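Local coordinates for protein ChiX (Serratia marcescens, PDB 5OPZ) that cleaves the L-Ala–D-Glu bond of peptidoglycan stem peptides as a zinc-dependent endopeptidase and is required for chitinase secretion, at residues Cys109-Glu114 / Phe128-Arg133; Ser40-Ser45 / Ala96-Ala101; Val80-Ala85 / Trp92-Gln97. All coordinates share one frame; numbering follows the deposited sequence.

Contact 1: residues Cys109-Glu114 / Phe128-Arg133; sequences CGIIVE and FQLTFR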
loop_
_atom_site.group_PDB
_atom_site.type_symbol
_atom_site.label_atom_id
_atom_site.label_comp_id
_atom_site.label_asym_id
_atom_site.label_seq_id
_atom_site.Cartn_x
_atom_site.Cartn_y
_atom_site.Cartn_z
ATOM N N CYS A 109 -4.093 -13.843 -7.202
ATOM C CA CYS A 109 -3.560 -13.335 -8.472
ATOM C C CYS A 109 -2.268 -13.976 -8.896
ATOM O O CYS A 109 -1.768 -13.693 -9.994
ATOM C CB CYS A 109 -3.339 -11.813 -8.399
ATOM S SG CYS A 109 -4.857 -10.850 -8.212
ATOM N N GLY A 110 -1.701 -14.827 -8.052
ATOM C CA GLY A 110 -0.475 -15.494 -8.401
ATOM C C GLY A 110 0.740 -14.588 -8.334
ATOM O O GLY A 110 1.715 -14.803 -9.089
ATOM N N ILE A 111 0.716 -13.584 -7.445
ATOM C CA ILE A 111 1.780 -12.567 -7.364
ATOM C C ILE A 111 2.218 -12.451 -5.927
ATOM O O ILE A 111 1.381 -12.291 -5.067
ATOM C CB ILE A 111 1.228 -11.206 -7.818
ATOM C CG1 ILE A 111 0.841 -11.245 -9.290
ATOM C CG2 ILE A 111 2.204 -10.064 -7.537
ATOM C CD1 ILE A 111 -0.042 -10.121 -9.677
ATOM N N ILE A 112 3.511 -12.455 -5.655
ATOM C CA ILE A 112 4.015 -12.200 -4.298
ATOM C C ILE A 112 4.023 -10.681 -4.071
ATOM O O ILE A 112 4.546 -9.919 -4.882
ATOM C CB ILE A 112 5.408 -12.836 -4.132
ATOM C CG1 ILE A 112 5.302 -14.361 -4.181
ATOM C CG2 ILE A 112 6.055 -12.366 -2.845
ATOM C CD1 ILE A 112 6.659 -15.032 -4.270
ATOM N N VAL A 113 3.429 -10.238 -2.957
ATOM C CA VAL A 113 3.536 -8.829 -2.579
ATOM C C VAL A 113 4.216 -8.782 -1.234
ATOM O O VAL A 113 3.709 -9.337 -0.288
ATOM C CB VAL A 113 2.155 -8.126 -2.548
ATOM C CG1 VAL A 113 2.247 -6.683 -2.041
ATOM C CG2 VAL A 113 1.540 -8.207 -3.943
ATOM N N GLU A 114 5.317 -8.057 -1.130
ATOM C CA GLU A 114 6.050 -7.906 0.120
ATOM C C GLU A 114 5.414 -6.792 0.919
ATOM O O GLU A 114 4.997 -5.778 0.375
ATOM C CB GLU A 114 7.514 -7.559 -0.134
ATOM C CG GLU A 114 8.362 -8.668 -0.722
ATOM C CD GLU A 114 9.780 -8.224 -1.078
ATOM O OE1 GLU A 114 9.973 -7.373 -1.980
ATOM O OE2 GLU A 114 10.713 -8.729 -0.436
ATOM N N PHE A 128 3.603 -1.761 0.829
ATOM C CA PHE A 128 3.500 -3.015 0.070
ATOM C C PHE A 128 4.247 -2.842 -1.275
ATOM O O PHE A 128 4.154 -1.751 -1.873
ATOM C CB PHE A 128 2.068 -3.410 -0.220
ATOM C CG PHE A 128 1.264 -3.715 0.990
ATOM C CD1 PHE A 128 0.675 -2.723 1.745
ATOM C CD2 PHE A 128 1.238 -4.988 1.472
ATOM C CE1 PHE A 128 -0.095 -3.024 2.854
ATOM C CE2 PHE A 128 0.452 -5.326 2.549
ATOM C CZ PHE A 128 -0.183 -4.335 3.269
ATOM N N GLN A 129 4.900 -3.894 -1.769
ATOM C CA GLN A 129 5.598 -3.771 -3.063
ATOM C C GLN A 129 5.610 -5.084 -3.800
ATOM O O GLN A 129 5.622 -6.155 -3.211
ATOM C CB GLN A 129 7.029 -3.224 -2.920
ATOM C CG GLN A 129 7.948 -4.140 -2.132
ATOM C CD GLN A 129 9.296 -3.566 -1.961
ATOM O OE1 GLN A 129 9.461 -2.417 -1.569
ATOM N NE2 GLN A 129 10.311 -4.345 -2.324
ATOM N N LEU A 130 5.722 -4.947 -5.122
ATOM C CA LEU A 130 6.105 -6.081 -5.949
ATOM C C LEU A 130 7.599 -6.371 -5.755
ATOM O O LEU A 130 8.385 -5.464 -5.475
ATOM C CB LEU A 130 5.868 -5.778 -7.424
ATOM C CG LEU A 130 4.394 -5.499 -7.800
ATOM C CD1 LEU A 130 4.271 -5.048 -9.238
ATOM C CD2 LEU A 130 3.513 -6.722 -7.547
ATOM N N THR A 131 7.999 -7.635 -5.856
ATOM C CA THR A 131 9.397 -7.983 -5.587
ATOM C C THR A 131 10.297 -7.596 -6.747
ATOM O O THR A 131 9.872 -7.616 -7.910
ATOM C CB THR A 131 9.661 -9.466 -5.262
ATOM O OG1 THR A 131 9.482 -10.277 -6.397
ATOM C CG2 THR A 131 8.795 -9.976 -4.218
ATOM N N PHE A 132 11.546 -7.291 -6.406
ATOM C CA PHE A 132 12.581 -7.110 -7.428
ATOM C C PHE A 132 12.820 -8.365 -8.255
ATOM O O PHE A 132 13.069 -8.250 -9.466
ATOM C CB PHE A 132 13.883 -6.637 -6.801
ATOM C CG PHE A 132 13.915 -5.161 -6.499
ATOM C CD1 PHE A 132 13.989 -4.208 -7.508
ATOM C CD2 PHE A 132 13.900 -4.710 -5.190
ATOM C CE1 PHE A 132 14.064 -2.835 -7.228
ATOM C CE2 PHE A 132 13.983 -3.342 -4.892
ATOM C CZ PHE A 132 14.019 -2.409 -5.925
ATOM N N ARG A 133 12.753 -9.543 -7.624
ATOM C CA ARG A 133 12.966 -10.799 -8.361
ATOM C C ARG A 133 11.897 -11.027 -9.439
ATOM O O ARG A 133 12.209 -11.359 -10.594
ATOM C CB ARG A 133 13.044 -12.017 -7.441
ATOM C CG ARG A 133 14.246 -11.990 -6.488
ATOM C CD ARG A 133 14.047 -12.957 -5.323
ATOM N NE ARG A 133 15.167 -13.027 -4.362
ATOM C CZ ARG A 133 16.386 -13.526 -4.585
ATOM N NH1 ARG A 133 17.267 -13.513 -3.590
ATOM N NH2 ARG A 133 16.766 -14.012 -5.759
HETATM O O HOH W 1 6.275 -9.826 -6.870
HETATM O O HOH W 2 12.086 -7.185 -3.561
#
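E114 and Q129 face each other across two antiparallel strands, joined through backbone and side chain. E114 N donates to Q129 O at 2.8 Å, and Q129 N returns a bond of 2.9 Å to E114 O, making them a hydrogen-bonded pair. Their side chains leave the same face of the sheet: Q129 NE2 donates to E114 OE1 at 3.1 Å, coming from above the carboxylate, whose plane is turned 68° from that of the amide. T131 CG2 lies against the carboxylate, 3.7 Å from E114 CD, the two chains crossing at about a right angle. E114 OE1 also accepts from a water at 2.6 Å, which accepts from F132 N. A second water bridges I112 O and T131 N. This is the hairpin of strands 113-115 and 127-130, at one margin of an antiparallel sheet consistent with an LAS-type zinc peptidase. V113, F128 and L130 form its apolar face: V113 CG1, anti to the backbone N (chi1 175°), reaches F128 CB at 3.7 Å and lies at the edge of the F128 ring. From the preceding loop I111 adds CG2 against L130 CD2 at 3.6 Å. Branched and aromatic chains suit this side, where helix 92-109 covers V113 and F128 through V102. Q129 OE1 bonds to NE2 of zinc ligand H127, a second-shell contact that could help orient the imidazole; T131 OG1 bonds to D134 N.

Contact 2: residues Ser40-Ser45 / Ala96-Ala101; sequences SLVPFS and AQIAVA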
loop_
_atom_site.group_PDB
_atom_site.type_symbol
_atom_site.label_atom_id
_atom_site.label_comp_id
_atom_site.label_asym_id
_atom_site.label_seq_id
_atom_site.Cartn_x
_atom_site.Cartn_y
_atom_site.Cartn_z
ATOM N N SER A 40 -10.620 -6.683 2.875
ATOM C CA SER A 40 -10.196 -6.137 4.162
ATOM C C SER A 40 -11.354 -5.797 5.091
ATOM O O SER A 40 -12.300 -5.155 4.666
ATOM C CB SER A 40 -9.394 -4.872 3.936
ATOM O OG SER A 40 -8.864 -4.406 5.160
ATOM N N LEU A 41 -11.261 -6.216 6.352
ATOM C CA LEU A 41 -12.217 -5.762 7.372
ATOM C C LEU A 41 -12.037 -4.281 7.719
ATOM O O LEU A 41 -12.912 -3.667 8.264
ATOM C CB LEU A 41 -12.129 -6.657 8.640
ATOM C CG LEU A 41 -12.858 -8.004 8.643
ATOM C CD1 LEU A 41 -14.363 -7.754 8.696
ATOM C CD2 LEU A 41 -12.506 -8.917 7.486
ATOM N N VAL A 42 -10.852 -3.777 7.488
ATOM C CA VAL A 42 -10.455 -2.423 7.815
ATOM C C VAL A 42 -10.469 -1.614 6.533
ATOM O O VAL A 42 -9.693 -1.900 5.620
ATOM C CB VAL A 42 -9.021 -2.443 8.399
ATOM C CG1 VAL A 42 -8.545 -1.035 8.664
ATOM C CG2 VAL A 42 -9.026 -3.287 9.652
ATOM N N PRO A 43 -11.279 -0.568 6.466
ATOM C CA PRO A 43 -11.189 0.322 5.308
ATOM C C PRO A 43 -9.813 0.961 5.209
ATOM O O PRO A 43 -9.168 1.215 6.230
ATOM C CB PRO A 43 -12.241 1.393 5.597
ATOM C CG PRO A 43 -13.134 0.810 6.631
ATOM C CD PRO A 43 -12.190 -0.011 7.476
ATOM N N PHE A 44 -9.362 1.206 3.981
ATOM C CA PHE A 44 -8.066 1.833 3.744
ATOM C C PHE A 44 -8.065 2.555 2.433
ATOM O O PHE A 44 -8.873 2.238 1.535
ATOM C CB PHE A 44 -6.925 0.792 3.836
ATOM C CG PHE A 44 -6.879 -0.190 2.684
ATOM C CD1 PHE A 44 -7.587 -1.394 2.733
ATOM C CD2 PHE A 44 -6.062 0.046 1.606
ATOM C CE1 PHE A 44 -7.514 -2.304 1.693
ATOM C CE2 PHE A 44 -5.988 -0.882 0.583
ATOM C CZ PHE A 44 -6.713 -2.049 0.619
ATOM N N SER A 45 -7.170 3.513 2.318
ATOM C CA SER A 45 -6.848 4.133 1.063
ATOM C C SER A 45 -5.386 3.976 0.758
ATOM O O SER A 45 -4.614 3.522 1.554
ATOM C CB SER A 45 -7.299 5.610 1.068
ATOM O OG SER A 45 -7.107 6.238 -0.199
ATOM N N ALA A 96 -1.989 -4.814 10.086
ATOM C CA ALA A 96 -1.933 -6.288 10.051
ATOM C C ALA A 96 -3.168 -6.872 9.363
ATOM O O ALA A 96 -3.070 -7.851 8.605
ATOM C CB ALA A 96 -1.703 -6.863 11.428
ATOM N N GLN A 97 -4.312 -6.259 9.643
ATOM C CA GLN A 97 -5.542 -6.744 9.014
ATOM C C GLN A 97 -5.585 -6.439 7.556
ATOM O O GLN A 97 -6.064 -7.269 6.773
ATOM C CB GLN A 97 -6.757 -6.167 9.731
ATOM C CG GLN A 97 -6.947 -6.709 11.141
ATOM C CD GLN A 97 -8.259 -6.303 11.760
ATOM O OE1 GLN A 97 -9.287 -6.739 11.309
ATOM N NE2 GLN A 97 -8.211 -5.476 12.805
ATOM N N ILE A 98 -5.160 -5.234 7.197
ATOM C CA ILE A 98 -5.028 -4.895 5.777
ATOM C C ILE A 98 -4.123 -5.915 5.077
ATOM O O ILE A 98 -4.424 -6.355 3.946
ATOM C CB ILE A 98 -4.568 -3.447 5.518
ATOM C CG1 ILE A 98 -5.614 -2.486 6.052
ATOM C CG2 ILE A 98 -4.272 -3.204 4.043
ATOM C CD1 ILE A 98 -5.070 -1.108 6.321
ATOM N N ALA A 99 -2.992 -6.247 5.686
ATOM C CA ALA A 99 -2.059 -7.168 5.066
ATOM C C ALA A 99 -2.659 -8.558 4.893
ATOM O O ALA A 99 -2.267 -9.237 3.960
ATOM C CB ALA A 99 -0.764 -7.227 5.846
ATOM N N VAL A 100 -3.573 -9.001 5.762
ATOM C CA VAL A 100 -4.276 -10.291 5.529
ATOM C C VAL A 100 -4.993 -10.229 4.172
ATOM O O VAL A 100 -4.955 -11.190 3.382
ATOM C CB VAL A 100 -5.287 -10.601 6.640
ATOM C CG1 VAL A 100 -6.242 -11.721 6.308
ATOM C CG2 VAL A 100 -4.518 -10.919 7.895
ATOM N N ALA A 101 -5.714 -9.130 3.950
ATOM C CA ALA A 101 -6.453 -8.935 2.731
ATOM C C ALA A 101 -5.523 -8.870 1.506
ATOM O O ALA A 101 -5.842 -9.451 0.469
ATOM C CB ALA A 101 -7.280 -7.694 2.827
HETATM O O HOH W 3 -8.809 -7.939 6.941
#
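One face of the F44 ring is met by I98 CG2, which stands 4.0 Å above the plane over the ring centre in a CH-pi contact; at the ring's edge, in its plane, lies V42 O. F44 CG sits between the backbone N and the carbonyl carbon (chi1 71°). The contact is a helix-on-sheet packing of the alpha/beta core: helix 92-109 lies against outer strand 44-48 and the loop leading into it, and helix 27-39 meets the F44 ring too, through I33, A36 and L37. The branches of I98 divide the work. While CG2 takes the ring face, CD1 touches F44 CB at 3.6 Å and CG1 lies 4.1 Å from V42 CB, the I98 and V42 side chains crossing at about a right angle. V42 CG2 lies against Q97 CB, at 3.7 Å, and against the amide group of the same glutamine. Just after helix 27-39, at S40, small side chains allow a close approach: A101 CB comes within 3.5 Å of S40 N and 3.7 Å of S40 CB. A water joins the backbones by accepting from L41 N and donating to Q97 O. S40 spends its hydroxyl within its own loop, where OG donates to V42 O at 2.7 Å with the donor tilted 26° from the carbonyl plane.

Contact 3: residues Val80-Ala85 / Trp92-Gln97; sequences VVAMPA and WDYYAQ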
loop_
_atom_site.group_PDB
_atom_site.type_symbol
_atom_site.label_atom_id
_atom_site.label_comp_id
_atom_site.label_asym_id
_atom_site.label_seq_id
_atom_site.Cartn_x
_atom_site.Cartn_y
_atom_site.Cartn_z
ATOM N N VAL A 80 -0.354 2.321 2.147
ATOM C CA VAL A 80 -1.752 2.409 2.481
ATOM C C VAL A 80 -1.919 3.165 3.798
ATOM O O VAL A 80 -1.011 3.272 4.601
ATOM C CB VAL A 80 -2.452 1.037 2.598
ATOM C CG1 VAL A 80 -2.277 0.238 1.310
ATOM C CG2 VAL A 80 -1.933 0.231 3.766
ATOM N N VAL A 81 -3.101 3.717 3.966
ATOM C CA VAL A 81 -3.488 4.370 5.201
ATOM C C VAL A 81 -4.809 3.743 5.674
ATOM O O VAL A 81 -5.810 3.712 4.910
ATOM C CB VAL A 81 -3.581 5.902 5.081
ATOM C CG1 VAL A 81 -4.539 6.347 4.037
ATOM C CG2 VAL A 81 -3.915 6.530 6.425
ATOM N N ALA A 82 -4.811 3.257 6.932
ATOM C CA ALA A 82 -6.051 2.674 7.501
ATOM C C ALA A 82 -7.042 3.794 7.825
ATOM O O ALA A 82 -6.643 4.821 8.380
ATOM C CB ALA A 82 -5.734 1.925 8.756
ATOM N N MET A 83 -8.307 3.552 7.475
ATOM C CA MET A 83 -9.382 4.549 7.600
ATOM C C MET A 83 -10.599 3.993 8.363
ATOM O O MET A 83 -11.716 4.031 7.853
ATOM C CB MET A 83 -9.852 4.961 6.184
ATOM C CG MET A 83 -8.844 5.593 5.272
ATOM S SD MET A 83 -8.247 7.120 5.950
ATOM C CE MET A 83 -9.713 8.144 5.873
ATOM N N PRO A 84 -10.385 3.391 9.541
ATOM C CA PRO A 84 -11.519 2.856 10.280
ATOM C C PRO A 84 -12.579 3.936 10.548
ATOM O O PRO A 84 -12.250 5.034 11.035
ATOM C CB PRO A 84 -10.882 2.354 11.578
ATOM C CG PRO A 84 -9.609 3.149 11.710
ATOM C CD PRO A 84 -9.138 3.335 10.324
ATOM N N ALA A 85 -13.801 3.616 10.159
ATOM C CA ALA A 85 -14.908 4.542 10.338
ATOM C C ALA A 85 -14.649 5.897 9.679
ATOM O O ALA A 85 -15.171 6.936 10.091
ATOM C CB ALA A 85 -15.284 4.690 11.813
ATOM N N TRP A 92 -0.924 -0.285 14.561
ATOM C CA TRP A 92 -0.367 -1.478 13.905
ATOM C C TRP A 92 -1.410 -2.515 13.514
ATOM O O TRP A 92 -1.365 -3.041 12.428
ATOM C CB TRP A 92 0.663 -2.154 14.845
ATOM C CG TRP A 92 1.121 -3.499 14.377
ATOM C CD1 TRP A 92 0.627 -4.711 14.768
ATOM C CD2 TRP A 92 2.089 -3.774 13.365
ATOM N NE1 TRP A 92 1.232 -5.716 14.068
ATOM C CE2 TRP A 92 2.128 -5.176 13.190
ATOM C CE3 TRP A 92 2.920 -2.971 12.578
ATOM C CZ2 TRP A 92 3.026 -5.795 12.319
ATOM C CZ3 TRP A 92 3.771 -3.574 11.676
ATOM C CH2 TRP A 92 3.833 -4.975 11.569
ATOM N N ASP A 93 -2.322 -2.823 14.420
ATOM C CA ASP A 93 -3.258 -3.898 14.172
ATOM C C ASP A 93 -4.110 -3.699 12.935
ATOM O O ASP A 93 -4.456 -4.661 12.252
ATOM C CB ASP A 93 -4.151 -4.204 15.400
ATOM C CG ASP A 93 -3.492 -5.133 16.335
ATOM O OD1 ASP A 93 -2.898 -6.095 15.842
ATOM O OD2 ASP A 93 -3.554 -4.881 17.541
ATOM N N TYR A 94 -4.423 -2.451 12.619
ATOM C CA TYR A 94 -5.188 -2.162 11.417
ATOM C C TYR A 94 -4.411 -2.580 10.161
ATOM O O TYR A 94 -4.969 -3.164 9.231
ATOM C CB TYR A 94 -5.565 -0.690 11.339
ATOM C CG TYR A 94 -6.588 -0.192 12.356
ATOM C CD1 TYR A 94 -7.848 -0.753 12.399
ATOM C CD2 TYR A 94 -6.330 0.865 13.175
ATOM C CE1 TYR A 94 -8.800 -0.320 13.259
ATOM C CE2 TYR A 94 -7.266 1.318 14.086
ATOM C CZ TYR A 94 -8.496 0.707 14.133
ATOM O OH TYR A 94 -9.427 1.207 14.998
ATOM N N TYR A 95 -3.116 -2.265 10.161
ATOM C CA TYR A 95 -2.245 -2.623 9.039
ATOM C C TYR A 95 -2.031 -4.115 8.950
ATOM O O TYR A 95 -1.965 -4.667 7.843
ATOM C CB TYR A 95 -0.892 -1.857 9.156
ATOM C CG TYR A 95 -1.164 -0.393 9.007
ATOM C CD1 TYR A 95 -1.546 0.382 10.106
ATOM C CD2 TYR A 95 -1.201 0.204 7.758
ATOM C CE1 TYR A 95 -1.968 1.665 9.949
ATOM C CE2 TYR A 95 -1.565 1.504 7.602
ATOM C CZ TYR A 95 -1.977 2.248 8.712
ATOM O OH TYR A 95 -2.444 3.535 8.510
ATOM N N ALA A 96 -1.989 -4.814 10.086
ATOM C CA ALA A 96 -1.933 -6.288 10.051
ATOM C C ALA A 96 -3.168 -6.872 9.363
ATOM O O ALA A 96 -3.070 -7.851 8.605
ATOM C CB ALA A 96 -1.703 -6.863 11.428
ATOM N N GLN A 97 -4.312 -6.259 9.643
ATOM C CA GLN A 97 -5.542 -6.744 9.014
ATOM C C GLN A 97 -5.585 -6.439 7.556
ATOM O O GLN A 97 -6.064 -7.269 6.773
ATOM C CB GLN A 97 -6.757 -6.167 9.731
ATOM C CG GLN A 97 -6.947 -6.709 11.141
ATOM C CD GLN A 97 -8.259 -6.303 11.760
ATOM O OE1 GLN A 97 -9.287 -6.739 11.309
ATOM N NE2 GLN A 97 -8.211 -5.476 12.805
#
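From A82 N the backbone N-H runs almost straight to Y95 OH (2.9 Å, 174°), linking strand 80-82 to helix 92-97, whose short axes pass 8.6 Å apart at 121°. Y95 reaches the strand with its ring edge: V80 O lies in the ring plane, 3.5 Å from Y95 CE2, and V80 CG2 packs beside Y95 CD2. The phenol suits this buried place because its ring edge packs on V80 while its oxygen accepts from a strand amide. That hydroxyl also bonds to S89 O, in the loop that connects the two segments, so one tyrosine ties together strand, loop and helix. Y94, the residue before it in the helix, meets P84 instead. P84 CG stands 3.6 Å above one face of the Y94 ring, offset toward its rim, in a CH-pi contact; the compact, ring-constrained proline offers this carbon to the ring face. The A82 side chain is a single methyl, wedged between Y94 CB, 3.7 Å from A82 CB, and the phenol end of Y95. The helix thus lies across strand 77-82, which has 44-48 beside it in the sheet: V81 exchanges backbone bonds with S45, and the V80 side chain packs on F44.

How the contacts relate
Contacts 2 and 3 lie close together, their centres about 6 Å apart, and share A96 and Q97 of helix 92-109; contact 1 is about 17 Å from contact 2 and 20 Å from contact 3, centre to centre, across the centre of the chain from the latter. All three reach one antiparallel sheet, ordered 44-48, 77-82, 127-130, 113-115. Contacts 2 and 3 both end on helix 92-109, and contact 1 opens at the end of this helix, at the turn into strand 113-115. F128 of contact 1 bridges the gap, touching A99 and V80. The helix therefore backs the sheet from one outer strand to the other, while strands 77-82 and 127-130 carry the zinc ligands D79 and H127, with H72 the third.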